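Local coordinates for uncharacterized protein (Pyrococcus furiosus, PDB 4XM2), which removes an acetyl group from N,N'-diacetylchitobiose as a deacetylase of the GlcNAc-PI de-N-acetylase family, at the interface of chains A and B and the interface of chains A and C. Numbering follows the deposited sequence. Chains: chain A/B/C, Uncharacterized protein.

Contact 1: the interface of chains A and B. Residues chain A 259-261; chain B 46, 143, 146, 151, 191, 227.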
loop_
_atom_site.group_PDB
_atom_site.type_symbol
_atom_site.label_atom_id
_atom_site.label_comp_id
_atom_site.label_asym_id
_atom_site.label_seq_id
_atom_site.Cartn_x
_atom_site.Cartn_y
_atom_site.Cartn_z
ATOM N N HIS A 259 -27.416 -2.921 1.544
ATOM C CA HIS A 259 -27.105 -1.513 1.555
ATOM C C HIS A 259 -28.134 -0.754 2.406
ATOM O O HIS A 259 -29.359 -0.910 2.203
ATOM C CB HIS A 259 -27.089 -0.945 0.131
ATOM C CG HIS A 259 -26.425 0.398 0.032
ATOM N ND1 HIS A 259 -25.181 0.652 0.564
ATOM C CD2 HIS A 259 -26.834 1.561 -0.532
ATOM C CE1 HIS A 259 -24.849 1.908 0.338
ATOM N NE2 HIS A 259 -25.833 2.482 -0.331
ATOM N N ILE A 260 -27.615 0.037 3.358
ATOM C CA ILE A 260 -28.406 0.974 4.204
ATOM C C ILE A 260 -29.752 0.411 4.717
ATOM O O ILE A 260 -30.728 1.155 4.822
ATOM C CB ILE A 260 -28.644 2.392 3.498
ATOM C CG1 ILE A 260 -29.524 2.275 2.230
ATOM C CG2 ILE A 260 -27.344 3.115 3.210
ATOM C CD1 ILE A 260 -29.727 3.629 1.432
ATOM N N THR A 261 -29.805 -0.888 5.023
ATOM C CA THR A 261 -31.071 -1.547 5.373
ATOM C C THR A 261 -31.057 -1.947 6.850
ATOM O O THR A 261 -30.475 -2.984 7.229
ATOM C CB THR A 261 -31.362 -2.777 4.482
ATOM O OG1 THR A 261 -31.367 -2.393 3.111
ATOM C CG2 THR A 261 -32.713 -3.379 4.789
ATOM N N ILE B 46 -30.824 11.186 1.849
ATOM C CA ILE B 46 -31.426 9.878 2.194
ATOM C C ILE B 46 -31.482 9.510 3.691
ATOM O O ILE B 46 -32.560 9.139 4.227
ATOM C CB ILE B 46 -30.845 8.741 1.352
ATOM C CG1 ILE B 46 -31.024 9.087 -0.135
ATOM C CG2 ILE B 46 -31.553 7.445 1.670
ATOM C CD1 ILE B 46 -30.366 8.137 -1.100
ATOM N N LEU B 143 -23.699 -1.100 10.887
ATOM C CA LEU B 143 -24.928 -1.476 10.249
ATOM C C LEU B 143 -24.802 -2.882 9.696
ATOM O O LEU B 143 -24.033 -3.125 8.790
ATOM C CB LEU B 143 -25.325 -0.461 9.143
ATOM C CG LEU B 143 -26.637 -0.806 8.406
ATOM C CD1 LEU B 143 -27.827 -0.525 9.300
ATOM C CD2 LEU B 143 -26.765 -0.028 7.165
ATOM N N GLU B 146 -24.226 -4.190 5.782
ATOM C CA GLU B 146 -23.914 -3.073 4.918
ATOM C C GLU B 146 -22.747 -3.533 4.049
ATOM O O GLU B 146 -21.708 -3.891 4.543
ATOM C CB GLU B 146 -23.551 -1.820 5.746
ATOM C CG GLU B 146 -22.953 -0.633 4.915
ATOM C CD GLU B 146 -23.824 -0.239 3.774
ATOM O OE1 GLU B 146 -23.434 -0.483 2.617
ATOM O OE2 GLU B 146 -24.911 0.295 4.026
ATOM N N HIS B 151 -19.195 3.075 2.616
ATOM C CA HIS B 151 -20.117 3.421 3.654
ATOM C C HIS B 151 -19.461 3.066 4.997
ATOM O O HIS B 151 -19.431 3.900 5.914
ATOM C CB HIS B 151 -21.483 2.761 3.425
ATOM C CG HIS B 151 -22.438 3.602 2.627
ATOM N ND1 HIS B 151 -23.743 3.823 3.021
ATOM C CD2 HIS B 151 -22.282 4.288 1.461
ATOM C CE1 HIS B 151 -24.345 4.609 2.136
ATOM N NE2 HIS B 151 -23.483 4.915 1.182
ATOM N N TYR B 191 -28.279 5.895 9.556
ATOM C CA TYR B 191 -28.306 4.602 8.923
ATOM C C TYR B 191 -27.916 3.552 9.946
ATOM O O TYR B 191 -27.050 2.739 9.668
ATOM C CB TYR B 191 -27.308 4.519 7.788
ATOM C CG TYR B 191 -27.567 5.261 6.522
ATOM C CD1 TYR B 191 -28.859 5.432 6.002
ATOM C CD2 TYR B 191 -26.492 5.716 5.758
ATOM C CE1 TYR B 191 -29.067 6.095 4.753
ATOM C CE2 TYR B 191 -26.687 6.388 4.539
ATOM C CZ TYR B 191 -27.998 6.582 4.036
ATOM O OH TYR B 191 -28.177 7.231 2.788
ATOM N N TRP B 227 -37.707 2.562 -4.947
ATOM C CA TRP B 227 -37.145 3.301 -3.784
ATOM C C TRP B 227 -38.079 4.142 -2.928
ATOM O O TRP B 227 -37.929 4.166 -1.712
ATOM C CB TRP B 227 -35.897 4.105 -4.150
ATOM C CG TRP B 227 -34.634 3.260 -4.181
ATOM C CD1 TRP B 227 -34.288 2.318 -5.128
ATOM C CD2 TRP B 227 -33.554 3.284 -3.232
ATOM N NE1 TRP B 227 -33.064 1.763 -4.822
ATOM C CE2 TRP B 227 -32.595 2.329 -3.663
ATOM C CE3 TRP B 227 -33.303 4.014 -2.062
ATOM C CZ2 TRP B 227 -31.403 2.097 -2.969
ATOM C CZ3 TRP B 227 -32.117 3.773 -1.364
ATOM C CH2 TRP B 227 -31.183 2.826 -1.825
#
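The B:His151 ring takes A:His259 over one face: CE1 of the A:His259 imidazole stands 3.3 Å from CE1 of B:His151, above the ring centre, and the planes meet at 57°, edge-to-face. In turn CD2 of B:His151 lies at the edge of the A:His259 ring. The B:Tyr191 ring carries the CG2 methyl of A:Ile260 over its centre, a CH-pi contact, and that methyl also covers one face of the A:His259 ring. B:Trp227 offers its edge instead, where CH2 is 3.7 Å from the A:Ile260 CD1 methyl. A:Ile260, by far the most buried residue here at 103 Å², holds CG1 between the backbone N and the carbonyl carbon (chi1 65°), turning CG2 to the tyrosine and CD1 to the tryptophan. The chain A loop probably helps to wall the active-site pocket of chain B, where B:His151 is a likely metal ligand. The carboxylate of B:Glu146 holds A:His259 and A:Ile260: its OE1 takes the A:His259 ND1 hydrogen on the syn lone pair at 2.9 Å, the ring and carboxylate planes nearly perpendicular. Its OE2 accepts from the backbone N of A:Ile260 at 2.8 Å, with 166° at the hydrogen.

Contact 2: the interface of chains A and B. Residues chain A 116, 121, 156, 160, 164; chain B 147-149, 152.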
loop_
_atom_site.group_PDB
_atom_site.type_symbol
_atom_site.label_atom_id
_atom_site.label_comp_id
_atom_site.label_asym_id
_atom_site.label_seq_id
_atom_site.Cartn_x
_atom_site.Cartn_y
_atom_site.Cartn_z
ATOM N N TYR A 116 -7.292 -7.159 0.049
ATOM C CA TYR A 116 -8.618 -6.564 -0.048
ATOM C C TYR A 116 -8.482 -5.253 -0.848
ATOM O O TYR A 116 -8.192 -4.194 -0.299
ATOM C CB TYR A 116 -9.246 -6.315 1.335
ATOM C CG TYR A 116 -10.632 -5.711 1.282
ATOM C CD1 TYR A 116 -11.768 -6.501 1.055
ATOM C CD2 TYR A 116 -10.798 -4.352 1.471
ATOM C CE1 TYR A 116 -13.052 -5.920 0.977
ATOM C CE2 TYR A 116 -12.028 -3.775 1.418
ATOM C CZ TYR A 116 -13.170 -4.562 1.213
ATOM O OH TYR A 116 -14.361 -3.908 1.168
ATOM N N ARG A 121 -11.339 -7.139 -6.960
ATOM C CA ARG A 121 -12.622 -6.918 -7.536
ATOM C C ARG A 121 -12.560 -7.009 -9.062
ATOM O O ARG A 121 -13.447 -7.594 -9.663
ATOM C CB ARG A 121 -13.169 -5.548 -7.148
ATOM C CG ARG A 121 -13.361 -5.353 -5.662
ATOM C CD ARG A 121 -14.043 -3.969 -5.380
ATOM N NE ARG A 121 -14.136 -3.927 -3.910
ATOM C CZ ARG A 121 -13.313 -3.235 -3.150
ATOM N NH1 ARG A 121 -12.439 -2.426 -3.730
ATOM N NH2 ARG A 121 -13.349 -3.404 -1.819
ATOM N N PHE A 156 -16.606 -10.458 1.223
ATOM C CA PHE A 156 -16.829 -9.011 0.926
ATOM C C PHE A 156 -16.586 -8.685 -0.525
ATOM O O PHE A 156 -17.420 -7.988 -1.136
ATOM C CB PHE A 156 -15.955 -8.072 1.785
ATOM C CG PHE A 156 -16.410 -7.957 3.233
ATOM C CD1 PHE A 156 -17.666 -7.487 3.533
ATOM C CD2 PHE A 156 -15.563 -8.319 4.273
ATOM C CE1 PHE A 156 -18.093 -7.358 4.863
ATOM C CE2 PHE A 156 -15.973 -8.256 5.613
ATOM C CZ PHE A 156 -17.266 -7.744 5.913
ATOM N N GLU A 160 -19.328 -7.347 -3.313
ATOM C CA GLU A 160 -19.027 -6.070 -3.907
ATOM C C GLU A 160 -18.844 -6.214 -5.398
ATOM O O GLU A 160 -19.211 -5.309 -6.120
ATOM C CB GLU A 160 -17.703 -5.529 -3.325
ATOM C CG GLU A 160 -17.781 -4.938 -1.938
ATOM C CD GLU A 160 -16.457 -5.070 -1.200
ATOM O OE1 GLU A 160 -15.404 -5.298 -1.869
ATOM O OE2 GLU A 160 -16.458 -4.938 0.043
ATOM N N PHE A 164 -20.707 -4.459 -8.522
ATOM C CA PHE A 164 -19.927 -3.538 -9.365
ATOM C C PHE A 164 -19.852 -3.990 -10.824
ATOM O O PHE A 164 -19.548 -3.196 -11.719
ATOM C CB PHE A 164 -18.520 -3.281 -8.785
ATOM C CG PHE A 164 -18.526 -2.618 -7.413
ATOM C CD1 PHE A 164 -19.669 -1.993 -6.921
ATOM C CD2 PHE A 164 -17.371 -2.570 -6.643
ATOM C CE1 PHE A 164 -19.660 -1.389 -5.681
ATOM C CE2 PHE A 164 -17.357 -1.958 -5.387
ATOM C CZ PHE A 164 -18.503 -1.367 -4.908
ATOM N N SER B 147 -22.934 -3.498 2.749
ATOM C CA SER B 147 -21.977 -4.089 1.816
ATOM C C SER B 147 -21.171 -3.048 1.016
ATOM O O SER B 147 -20.307 -3.392 0.196
ATOM C CB SER B 147 -22.738 -5.024 0.853
ATOM O OG SER B 147 -23.292 -6.150 1.579
ATOM N N HIS B 148 -21.389 -1.771 1.260
ATOM C CA HIS B 148 -20.549 -0.815 0.536
ATOM C C HIS B 148 -19.323 -0.405 1.370
ATOM O O HIS B 148 -19.478 0.199 2.415
ATOM C CB HIS B 148 -21.357 0.408 0.081
ATOM C CG HIS B 148 -20.679 1.170 -1.015
ATOM N ND1 HIS B 148 -21.285 1.441 -2.229
ATOM C CD2 HIS B 148 -19.401 1.612 -1.127
ATOM C CE1 HIS B 148 -20.422 2.068 -3.013
ATOM N NE2 HIS B 148 -19.280 2.203 -2.361
ATOM N N PRO B 149 -18.093 -0.720 0.916
ATOM C CA PRO B 149 -16.871 -0.255 1.604
ATOM C C PRO B 149 -16.798 1.237 1.861
ATOM O O PRO B 149 -16.265 1.638 2.881
ATOM C CB PRO B 149 -15.752 -0.652 0.638
ATOM C CG PRO B 149 -16.471 -0.805 -0.657
ATOM C CD PRO B 149 -17.749 -1.420 -0.334
ATOM N N ARG B 152 -18.932 1.864 5.095
ATOM C CA ARG B 152 -18.314 1.384 6.358
ATOM C C ARG B 152 -17.138 2.255 6.774
ATOM O O ARG B 152 -17.122 2.818 7.861
ATOM C CB ARG B 152 -17.798 -0.044 6.208
ATOM C CG ARG B 152 -18.863 -1.103 5.901
ATOM C CD ARG B 152 -18.231 -2.525 5.905
ATOM N NE ARG B 152 -17.266 -2.783 4.816
ATOM C CZ ARG B 152 -17.548 -3.546 3.748
ATOM N NH1 ARG B 152 -18.762 -4.066 3.630
ATOM N NH2 ARG B 152 -16.662 -3.805 2.793
#
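Charge pairing across this helix-to-helix patch joins B:Arg152 to A:Glu160, both on copies of helix 149-164. NH2 of the B:Arg152 guanidinium reaches OE2 of the A:Glu160 carboxylate at 3.0 Å, nearly along its C-O axis, in a salt bridge whose two planes are 37° apart. Within chain A, A:Arg121 pairs with the other oxygen: its NE and NH2 grip OE1 side-on, each at 2.8 Å, and both come from the same face of the carboxylate. A positive group at each oxygen would probably favour the charged form of A:Glu160.

Among the hydrogen bonds, the phenol of A:Tyr116 is shared. Its OH donates to A:Glu160 OE2 at 2.6 Å and accepts from B:Arg152 NH2 at 2.8 Å; the latter bond lies in the guanidinium plane but is bent, with 116° at the hydrogen. The bend at chi3 (-67°) turns the B:Arg152 guanidinium toward this pair.

Ring and carbon packing borders the polar cluster. The CD1-CE1 edge of A:Phe156 lies against the guanidinium, CE1 being 3.6 Å from B:Arg152 NH1, with the planes steeply tilted. B:Pro149 sets CD against A:Glu160 CG at 3.9 Å. A:Phe164 CZ sits more distantly above the rim of the B:His148 imidazole.

The site fastens the start of helix 149-164 in chain B to the same helix of chain A, probably helping to fix the subunits' relative orientation.

Contact 3: the interface of chains A and C. Residues chain A 82, 110; chain C 69, 85, 89, 108-110.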
loop_
_atom_site.group_PDB
_atom_site.type_symbol
_atom_site.label_atom_id
_atom_site.label_comp_id
_atom_site.label_asym_id
_atom_site.label_seq_id
_atom_site.Cartn_x
_atom_site.Cartn_y
_atom_site.Cartn_z
ATOM N N HIS A 82 5.072 -24.214 -2.794
ATOM C CA HIS A 82 4.844 -24.389 -4.218
ATOM C C HIS A 82 4.351 -25.833 -4.484
ATOM O O HIS A 82 3.494 -26.092 -5.371
ATOM C CB HIS A 82 6.104 -24.093 -5.001
ATOM C CG HIS A 82 6.795 -22.831 -4.577
ATOM N ND1 HIS A 82 6.270 -21.578 -4.813
ATOM C CD2 HIS A 82 7.960 -22.633 -3.917
ATOM C CE1 HIS A 82 7.083 -20.663 -4.322
ATOM N NE2 HIS A 82 8.124 -21.276 -3.784
ATOM N N ARG A 110 -1.622 -15.828 -3.008
ATOM C CA ARG A 110 -1.101 -16.688 -2.009
ATOM C C ARG A 110 -2.039 -16.760 -0.806
ATOM O O ARG A 110 -2.420 -15.740 -0.179
ATOM C CB ARG A 110 0.310 -16.268 -1.630
ATOM C CG ARG A 110 1.079 -17.409 -0.955
ATOM C CD ARG A 110 2.547 -17.100 -0.776
ATOM N NE ARG A 110 3.269 -17.258 -2.032
ATOM C CZ ARG A 110 4.568 -16.970 -2.186
ATOM N NH1 ARG A 110 5.238 -16.492 -1.172
ATOM N NH2 ARG A 110 5.200 -17.172 -3.353
ATOM N N ASP C 69 10.677 -16.442 -6.558
ATOM C CA ASP C 69 10.532 -17.871 -6.851
ATOM C C ASP C 69 10.571 -18.231 -8.318
ATOM O O ASP C 69 10.410 -19.392 -8.646
ATOM C CB ASP C 69 9.211 -18.380 -6.328
ATOM C CG ASP C 69 8.017 -17.538 -6.805
ATOM O OD1 ASP C 69 8.041 -16.906 -7.913
ATOM O OD2 ASP C 69 7.027 -17.536 -6.056
ATOM N N ALA C 85 8.218 -23.092 -10.114
ATOM C CA ALA C 85 9.028 -22.633 -8.979
ATOM C C ALA C 85 9.674 -23.821 -8.322
ATOM O O ALA C 85 10.827 -23.763 -7.862
ATOM C CB ALA C 85 8.180 -21.901 -7.993
ATOM N N ARG C 89 13.690 -24.363 -8.193
ATOM C CA ARG C 89 14.386 -24.616 -6.941
ATOM C C ARG C 89 15.386 -25.782 -7.072
ATOM O O ARG C 89 16.479 -25.732 -6.493
ATOM C CB ARG C 89 13.442 -24.847 -5.768
ATOM C CG ARG C 89 14.217 -25.307 -4.531
ATOM C CD ARG C 89 13.425 -25.253 -3.257
ATOM N NE ARG C 89 12.591 -24.057 -3.209
ATOM C CZ ARG C 89 11.902 -23.690 -2.139
ATOM N NH1 ARG C 89 11.141 -22.594 -2.168
ATOM N NH2 ARG C 89 11.988 -24.433 -1.040
ATOM N N ASN C 108 10.924 -16.327 -1.179
ATOM C CA ASN C 108 9.692 -16.767 -1.766
ATOM C C ASN C 108 8.734 -15.619 -2.193
ATOM O O ASN C 108 7.484 -15.786 -2.207
ATOM C CB ASN C 108 8.987 -17.789 -0.859
ATOM C CG ASN C 108 9.668 -19.178 -0.864
ATOM O OD1 ASN C 108 9.715 -19.834 0.188
ATOM N ND2 ASN C 108 10.205 -19.615 -2.018
ATOM N N TYR C 109 9.273 -14.457 -2.547
ATOM C CA TYR C 109 8.329 -13.447 -3.027
ATOM C C TYR C 109 8.023 -13.884 -4.402
ATOM O O TYR C 109 8.831 -14.555 -5.003
ATOM C CB TYR C 109 8.858 -12.036 -2.924
ATOM C CG TYR C 109 8.934 -11.629 -1.475
ATOM C CD1 TYR C 109 7.760 -11.266 -0.773
ATOM C CD2 TYR C 109 10.164 -11.618 -0.795
ATOM C CE1 TYR C 109 7.800 -10.919 0.570
ATOM C CE2 TYR C 109 10.239 -11.242 0.593
ATOM C CZ TYR C 109 9.028 -10.889 1.269
ATOM O OH TYR C 109 9.021 -10.532 2.642
ATOM N N ARG C 110 6.833 -13.586 -4.889
ATOM C CA ARG C 110 6.518 -14.082 -6.199
ATOM C C ARG C 110 7.225 -13.266 -7.284
ATOM O O ARG C 110 7.213 -12.037 -7.276
ATOM C CB ARG C 110 5.012 -14.187 -6.407
ATOM C CG ARG C 110 4.687 -14.716 -7.748
ATOM C CD ARG C 110 3.170 -14.803 -7.935
ATOM N NE ARG C 110 2.676 -15.809 -7.017
ATOM C CZ ARG C 110 1.408 -16.142 -6.845
ATOM N NH1 ARG C 110 0.440 -15.542 -7.546
ATOM N NH2 ARG C 110 1.125 -17.108 -5.966
HETATM O O HOH W 1 4.328 -17.770 -5.708
HETATM O O HOH W 2 1.981 -18.764 -4.155
#
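A:Arg110 and A:His82, with 64 and 62 Å² buried, supply chain A's side of this patch, part of a two-fold symmetric interface with chain C that repeats the contact with the chains exchanged and probably helps to hold these subunits together. The A:Arg110 guanidinium grips one atom end-on, the backbone carbonyl O of C:Asn108: NH1 is 2.6 Å from this O, and NH2 bonds to it as well, at a less straight 132° at the hydrogen. Both donors are tilted from the carbonyl plane. The bend at chi3 (-77°) turns this flat group toward the carbonyl. NH2 also forms a longer salt bridge with the C:Asp69 carboxylate, 3.3 Å from OD2. A lysine in place of A:Arg110 would probably lose the paired grip on the C:Asn108 carbonyl and leave that oxygen or C:Asp69 without its mate.

Over one face of the A:His82 ring, toward the rim, lies C:Ala85 CB, 3.7 Å from ND1, in a CH-pi contact. In the ring plane are C:Arg89 NH1 and C:Asn108 ND2, the latter an amide nitrogen 3.2 Å from A:His82 NE2. A hydrogen bond from this amide is possible if NE2 carries no proton.

Waters link A:Arg110 to the like-charged C:Arg110. Water 2 bonds A:Arg110 NE and C:Arg110 NH2. Water 1 is 2.6 Å from A:Arg110 NH2 and also contacts C:Arg110 NE, while its bond to C:Asp69 OD2 measures 2.7 Å.

Contacts 1 and 2 belong to the same A-B interface, their C-alpha centres about 13 Å apart, and they are linked along chain B, where the segment 146-152 and the start of helix 149-164 supply residues to both. Contact 3 joins chain A to chain C; its C-alpha centre lies about 42 Å from that of contact 1 and 29 Å from that of contact 2. It shares no residue with them and draws on helix 81-99 of chain A with helix 81-98 and the end of strand 101-109 of chain C. Chain A therefore meets its neighbours through separate surfaces, the A-C one two-fold, the A-B one not exactly so.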